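Side-chain contacts in nucleoside-diphosphate-sugar epimerase (Pseudomonas aeruginosa, PDB 2X4G), which is a member of the NAD-dependent epimerase/dehydratase family that probably binds a nicotinamide cofactor and may act on nucleotide-linked sugars: residues L162-Q165 / A170-G173; V216-E221 / L327-D332; T252-E257 / T321-T326. One frame throughout, in Å; residues are numbered along the deposited sequence.

Contact 1: residues L162-Q165 / A170-G173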
# COMPACT_ATOMS: atom_id res chain seq x y z
N LEU A 162 0.31 14.47 -18.03
CA LEU A 162 1.51 14.58 -18.86
C LEU A 162 1.14 14.58 -20.35
O LEU A 162 1.76 15.28 -21.16
CB LEU A 162 2.47 13.44 -18.54
CG LEU A 162 3.10 13.47 -17.13
CD1 LEU A 162 3.73 12.12 -16.69
CD2 LEU A 162 4.14 14.61 -17.03
N ASP A 163 0.13 13.80 -20.70
CA ASP A 163 -0.38 13.81 -22.07
C ASP A 163 -1.00 15.17 -22.43
O ASP A 163 -0.65 15.75 -23.46
CB ASP A 163 -1.39 12.69 -22.28
CG ASP A 163 -1.65 12.42 -23.75
OD1 ASP A 163 -2.66 12.94 -24.29
OD2 ASP A 163 -0.85 11.69 -24.37
N GLU A 164 -1.91 15.65 -21.60
CA GLU A 164 -2.49 16.98 -21.76
C GLU A 164 -1.46 18.09 -21.85
O GLU A 164 -1.61 19.01 -22.64
CB GLU A 164 -3.44 17.32 -20.61
CG GLU A 164 -4.90 16.97 -20.89
CD GLU A 164 -5.57 17.89 -21.90
OE1 GLU A 164 -6.63 17.49 -22.44
OE2 GLU A 164 -5.06 19.01 -22.16
N GLN A 165 -0.44 18.00 -21.00
CA GLN A 165 0.63 18.98 -20.95
C GLN A 165 1.37 19.07 -22.27
O GLN A 165 1.61 20.17 -22.78
CB GLN A 165 1.63 18.62 -19.86
CG GLN A 165 2.76 19.63 -19.66
CD GLN A 165 3.77 19.17 -18.63
OE1 GLN A 165 4.13 17.98 -18.59
NE2 GLN A 165 4.25 20.11 -17.79
N ALA A 170 2.20 21.87 -27.72
CA ALA A 170 2.01 21.87 -29.17
C ALA A 170 1.08 23.01 -29.54
O ALA A 170 1.42 23.87 -30.35
CB ALA A 170 1.44 20.55 -29.63
N ARG A 171 -0.10 23.01 -28.93
CA ARG A 171 -1.10 24.06 -29.17
C ARG A 171 -0.51 25.45 -29.03
O ARG A 171 -0.90 26.35 -29.76
CB ARG A 171 -2.29 23.92 -28.22
CG ARG A 171 -3.46 23.12 -28.78
CD ARG A 171 -4.65 23.10 -27.81
NE ARG A 171 -4.70 21.84 -27.05
CZ ARG A 171 -4.43 21.68 -25.76
NH1 ARG A 171 -4.05 22.70 -24.97
NH2 ARG A 171 -4.53 20.46 -25.22
N ASN A 172 0.42 25.62 -28.09
CA ASN A 172 1.05 26.92 -27.85
C ASN A 172 2.30 27.20 -28.70
O ASN A 172 3.09 28.09 -28.37
CB ASN A 172 1.41 27.06 -26.37
CG ASN A 172 0.18 27.16 -25.46
OD1 ASN A 172 -0.97 27.23 -25.92
ND2 ASN A 172 0.43 27.17 -24.16
N GLY A 173 2.48 26.44 -29.79
CA GLY A 173 3.52 26.71 -30.78
C GLY A 173 4.85 26.01 -30.54
O GLY A 173 5.86 26.36 -31.15

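Contact 2: residues V216-E221 / L327-D332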
# COMPACT_ATOMS: atom_id res chain seq x y z
N VAL A 216 2.32 -5.51 -26.06
CA VAL A 216 3.73 -5.65 -25.74
C VAL A 216 4.55 -5.29 -26.97
O VAL A 216 4.15 -5.61 -28.09
CB VAL A 216 4.02 -7.09 -25.32
CG1 VAL A 216 5.51 -7.41 -25.37
CG2 VAL A 216 3.48 -7.31 -23.94
N ILE A 217 5.68 -4.61 -26.78
CA ILE A 217 6.54 -4.19 -27.89
C ILE A 217 8.01 -4.42 -27.57
O ILE A 217 8.46 -4.27 -26.43
CB ILE A 217 6.34 -2.70 -28.31
CG1 ILE A 217 7.04 -2.45 -29.66
CG2 ILE A 217 6.84 -1.76 -27.23
CD1 ILE A 217 7.27 -1.04 -30.02
N ASP A 218 8.74 -4.83 -28.60
CA ASP A 218 10.14 -5.16 -28.50
C ASP A 218 10.92 -3.84 -28.26
O ASP A 218 10.62 -2.81 -28.86
CB ASP A 218 10.54 -5.90 -29.78
CG ASP A 218 12.03 -6.19 -29.90
OD1 ASP A 218 12.43 -7.31 -29.53
OD2 ASP A 218 12.80 -5.33 -30.40
N ALA A 219 11.87 -3.86 -27.35
CA ALA A 219 12.56 -2.66 -26.96
C ALA A 219 13.31 -2.05 -28.14
O ALA A 219 13.22 -0.84 -28.38
CB ALA A 219 13.51 -2.93 -25.82
N ALA A 220 14.05 -2.88 -28.86
CA ALA A 220 14.88 -2.39 -29.97
C ALA A 220 14.01 -1.65 -30.96
O ALA A 220 14.37 -0.57 -31.40
CB ALA A 220 15.64 -3.55 -30.67
N GLU A 221 12.85 -2.20 -31.27
CA GLU A 221 11.94 -1.58 -32.22
C GLU A 221 11.35 -0.30 -31.66
O GLU A 221 11.32 0.71 -32.38
CB GLU A 221 10.79 -2.52 -32.64
CG GLU A 221 11.23 -3.91 -32.95
CD GLU A 221 10.66 -4.48 -34.22
OE1 GLU A 221 11.21 -4.16 -35.29
OE2 GLU A 221 9.70 -5.28 -34.15
N LEU A 327 11.17 -11.99 -26.06
CA LEU A 327 11.19 -12.61 -24.75
C LEU A 327 12.47 -13.40 -24.50
O LEU A 327 12.90 -13.44 -23.37
CB LEU A 327 10.01 -13.55 -24.53
CG LEU A 327 8.62 -12.97 -24.72
CD1 LEU A 327 7.61 -14.07 -24.44
CD2 LEU A 327 8.43 -11.76 -23.83
N LEU A 328 13.06 -14.03 -25.51
CA LEU A 328 14.35 -14.74 -25.32
C LEU A 328 15.53 -13.79 -25.12
O LEU A 328 16.48 -14.13 -24.41
CB LEU A 328 14.65 -15.71 -26.46
CG LEU A 328 14.06 -17.11 -26.22
CD1 LEU A 328 14.06 -17.95 -27.49
CD2 LEU A 328 14.83 -17.81 -25.12
N ARG A 329 15.49 -12.62 -25.73
CA ARG A 329 16.64 -11.74 -25.71
C ARG A 329 16.68 -11.07 -24.35
O ARG A 329 17.75 -10.88 -23.77
CB ARG A 329 16.50 -10.71 -26.82
CG ARG A 329 17.81 -10.16 -27.34
CD ARG A 329 17.56 -9.02 -28.31
NE ARG A 329 16.75 -9.48 -29.44
CZ ARG A 329 15.61 -8.93 -29.87
NH1 ARG A 329 15.09 -7.83 -29.33
NH2 ARG A 329 14.99 -9.49 -30.90
N ALA A 330 15.50 -10.73 -23.85
CA ALA A 330 15.34 -10.25 -22.50
C ALA A 330 15.80 -11.31 -21.52
O ALA A 330 16.64 -11.06 -20.66
CB ALA A 330 13.88 -9.88 -22.24
N ILE A 331 15.24 -12.51 -21.66
CA ILE A 331 15.63 -13.61 -20.80
C ILE A 331 17.14 -13.75 -20.74
O ILE A 331 17.68 -13.87 -19.67
CB ILE A 331 14.98 -14.94 -21.22
CG1 ILE A 331 13.52 -14.95 -20.79
CG2 ILE A 331 15.70 -16.13 -20.58
CD1 ILE A 331 12.72 -16.11 -21.35
N ASP A 332 17.83 -13.72 -21.87
CA ASP A 332 19.28 -13.90 -21.88
C ASP A 332 20.04 -12.76 -21.21
O ASP A 332 21.02 -12.98 -20.47
CB ASP A 332 19.79 -14.06 -23.31
CG ASP A 332 19.43 -15.41 -23.91
OD1 ASP A 332 19.12 -16.35 -23.14
OD2 ASP A 332 19.46 -15.51 -25.15

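Contact 3: residues T252-E257 / T321-T326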
# COMPACT_ATOMS: atom_id res chain seq x y z
N THR A 252 2.02 -14.50 -19.85
CA THR A 252 2.41 -15.27 -18.70
C THR A 252 2.89 -16.63 -19.12
O THR A 252 3.91 -17.12 -18.64
CB THR A 252 1.19 -15.42 -17.79
OG1 THR A 252 1.24 -14.39 -16.81
CG2 THR A 252 1.10 -16.80 -17.11
N ARG A 253 2.16 -17.25 -20.04
CA ARG A 253 2.41 -18.65 -20.36
C ARG A 253 3.64 -18.81 -21.25
O ARG A 253 4.38 -19.78 -21.10
CB ARG A 253 1.16 -19.29 -21.00
CG ARG A 253 1.21 -20.83 -21.12
CD ARG A 253 0.07 -21.40 -21.97
NE ARG A 253 -0.34 -20.48 -23.04
CZ ARG A 253 0.34 -20.28 -24.18
NH1 ARG A 253 1.48 -20.92 -24.41
NH2 ARG A 253 -0.11 -19.42 -25.07
N ARG A 254 3.90 -17.85 -22.12
CA ARG A 254 5.00 -18.03 -23.05
C ARG A 254 6.30 -17.89 -22.29
O ARG A 254 7.22 -18.69 -22.44
CB ARG A 254 4.94 -17.03 -24.21
CG ARG A 254 3.57 -16.99 -24.93
CD ARG A 254 3.45 -17.95 -26.11
NE ARG A 254 4.21 -17.52 -27.28
CZ ARG A 254 3.88 -16.49 -28.07
NH1 ARG A 254 4.67 -16.18 -29.11
NH2 ARG A 254 2.78 -15.77 -27.83
N ILE A 255 6.36 -16.89 -21.43
CA ILE A 255 7.53 -16.63 -20.60
C ILE A 255 7.80 -17.85 -19.75
O ILE A 255 8.93 -18.29 -19.68
CB ILE A 255 7.34 -15.37 -19.70
CG1 ILE A 255 7.29 -14.11 -20.56
CG2 ILE A 255 8.44 -15.27 -18.65
CD1 ILE A 255 6.75 -12.92 -19.84
N ALA A 256 6.77 -18.40 -19.11
CA ALA A 256 6.93 -19.65 -18.36
C ALA A 256 7.54 -20.76 -19.22
O ALA A 256 8.53 -21.39 -18.84
CB ALA A 256 5.62 -20.11 -17.78
N GLU A 257 6.96 -20.99 -20.39
CA GLU A 257 7.39 -22.11 -21.21
C GLU A 257 8.85 -21.99 -21.61
O GLU A 257 9.59 -22.98 -21.59
CB GLU A 257 6.47 -22.25 -22.43
CG GLU A 257 5.08 -22.78 -22.06
CD GLU A 257 4.02 -22.53 -23.13
OE1 GLU A 257 4.37 -22.04 -24.23
OE2 GLU A 257 2.82 -22.81 -22.86
N THR A 321 9.44 -8.25 -35.46
CA THR A 321 10.13 -9.21 -34.58
C THR A 321 9.14 -10.19 -33.95
O THR A 321 8.12 -9.79 -33.43
CB THR A 321 10.93 -8.46 -33.46
OG1 THR A 321 11.74 -7.44 -34.06
CG2 THR A 321 11.82 -9.38 -32.67
N ALA A 322 9.44 -11.48 -34.02
CA ALA A 322 8.64 -12.49 -33.32
C ALA A 322 8.71 -12.20 -31.84
O ALA A 322 9.77 -11.83 -31.35
CB ALA A 322 9.16 -13.88 -33.60
N LEU A 323 7.58 -12.37 -31.15
CA LEU A 323 7.51 -12.19 -29.69
C LEU A 323 8.45 -13.07 -28.91
O LEU A 323 8.90 -12.68 -27.87
CB LEU A 323 6.10 -12.49 -29.18
CG LEU A 323 5.86 -12.24 -27.69
CD1 LEU A 323 6.26 -10.81 -27.30
CD2 LEU A 323 4.40 -12.51 -27.38
N ASP A 324 8.69 -14.28 -29.40
CA ASP A 324 9.56 -15.22 -28.70
C ASP A 324 10.98 -14.72 -28.72
O ASP A 324 11.72 -14.89 -27.75
CB ASP A 324 9.53 -16.61 -29.36
CG ASP A 324 8.36 -17.46 -28.92
OD1 ASP A 324 8.31 -18.63 -29.39
OD2 ASP A 324 7.51 -17.00 -28.11
N ASP A 325 11.38 -14.13 -29.85
CA ASP A 325 12.74 -13.62 -30.01
C ASP A 325 12.97 -12.48 -29.01
O ASP A 325 14.05 -12.35 -28.46
CB ASP A 325 13.00 -13.16 -31.45
CG ASP A 325 12.85 -14.28 -32.46
OD1 ASP A 325 13.79 -15.07 -32.65
OD2 ASP A 325 11.77 -14.40 -33.08
N THR A 326 11.93 -11.68 -28.77
CA THR A 326 12.01 -10.58 -27.82
C THR A 326 12.10 -11.12 -26.42
O THR A 326 13.01 -10.78 -25.67
CB THR A 326 10.79 -9.70 -27.89
OG1 THR A 326 10.72 -9.12 -29.18
CG2 THR A 326 10.83 -8.64 -26.85

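Contact 1: residues L162-Q165 / A170-G173
An i to i+7 salt bridge along a single helix, 154-171, joins E164 to R171 near the C-terminal end of that helix, two turns apart. OE2 of E164 meets NH2 of R171 at 3.4 Å, and with an N-H...O angle of 143° the hydrogen bond within this ion pair is weak. The carboxylate comes to the edge of the guanidinium, near its plane, while the two planes are turned 41° apart. Each chain has to bend for the meeting: E164 folds at chi2, and R171, extended at chi2, turns at chi3 (-100°) to bring its end back along the helix. The stronger partner of E164 is R167, one turn on, which takes OE1, so the carboxylate is shared by two arginines. Just past R171 the helix closes in a Schellman motif, in which G173, with positive phi, is the C-prime residue and its N reaches A170 O at 2.8 Å. The pair lies at the surface; elsewhere on the helix L162 and Q165 pack against helix 98-116, and D163 pairs with R167 and with R238, at the start of strand 238-247.

Contact 2: residues V216-E221 / L327-D332
The side chains of D218 and R329 cross at about a right angle, with carboxylate and guanidinium planes 73° apart. The approach is end-on to the arginine, at the edge of its guanidinium, where NH1 gives a hydrogen bond of 2.7 Å to D218 OD1 with an N-H...O angle of 148°. OD1 accepts through its syn lone pair, the one on the side of the other oxygen, and lies 21° out of the guanidinium plane. This is therefore a one-point salt bridge rather than a two-point fork: NH2 of R329 stays 3.6 Å from D218 OD1. The arginine reaches across because CG stands anti to the backbone N, chi2 continues the extension, and a bend at chi3 then turns the terminal group toward the aspartate.

The other oxygen of D218 has a separate task. Sitting at the N-cap of helix 219-232, D218 takes the N-H of E221 on the anti lone pair of OD2, 3.2 Å away, a capping bond. OD1 is also gripped by the hydroxyl of T326, its strongest partner, so the buried carboxylate is held by an arginine, a threonine and a helix N-terminus; these neighbours would be expected to favour its charged form.

Around the pair, R329 also touches E187 and T321 in loops. The contact ties the junction of strand 213-218 and helix 219-232 to helix 323-336. Nearby, V216 and L327 both rest on L185 of strand 176-185, L327 and I331 pack on helix 248-259, and A219 and A220 lie against helix 24-35.

Contact 3: residues T252-E257 / T321-T326
Between 252-257 and 321-326 the nearest CA atoms are those of R254 and D324, 7.8 Å apart, with A322 at the N-cap position of helix 323-336. The arginine does most of the reaching. Its CG stands anti to the carbonyl carbon, and further bends at chi2 and chi3 curl the chain so that the guanidinium meets two successive residues of the other segment.

On one of these, D324, the side chain crosses that of R254 at about a right angle, and OD2 is 3.1 Å from NH1. The salt bridge contains only a weak hydrogen bond, its N-H...O angle being 133°, and the carboxylate and guanidinium planes are 58° apart. OD2 also lies 3.4 Å from NE of R254. It stands oblique to the guanidinium, as does the CD2 methyl of L323, which comes to 3.7 Å from NH2 of R254. Charge pairing and nonpolar contact thus share one guanidinium.

A second salt bridge runs within helix 248-259, from R253 to E257 one turn later. NH1 of R253 gives OE2 of E257 a hydrogen bond of 2.8 Å at 165°, much straighter than the interhelical one. OE2 lies in the guanidinium plane, while the arginine comes from its syn side, tilted out of the carboxylate plane. D250 takes the NH2 of R253.

R254 also touches L327, farther along helix 323-336. Toward the interior, L323 rests on H244 and L246 of strand 238-247, and I255 packs on L327 and on I198 and I201 of helix 196-202.

In the fold
All three contacts turn on an arginine paired with a carboxylate, and they show how such a pair differs with its setting. Contact 1 is a surface bridge within one helix, on the opposite side of the chain's centre from the other two, about 16 Å from contact 2 and 24 Å from contact 3 between nearest atoms. Contacts 2 and 3 are partly buried and share helix 323-336, which they fasten to different elements. They also touch: OE2 of E221 is 3.0 Å from OG1 of T321, a probable hydrogen bond. The buried aspartate of contact 2 has the firmer arginine bond, whereas the hydrogen bonds within the bridges joining the segments of contacts 1 and 3 are weak.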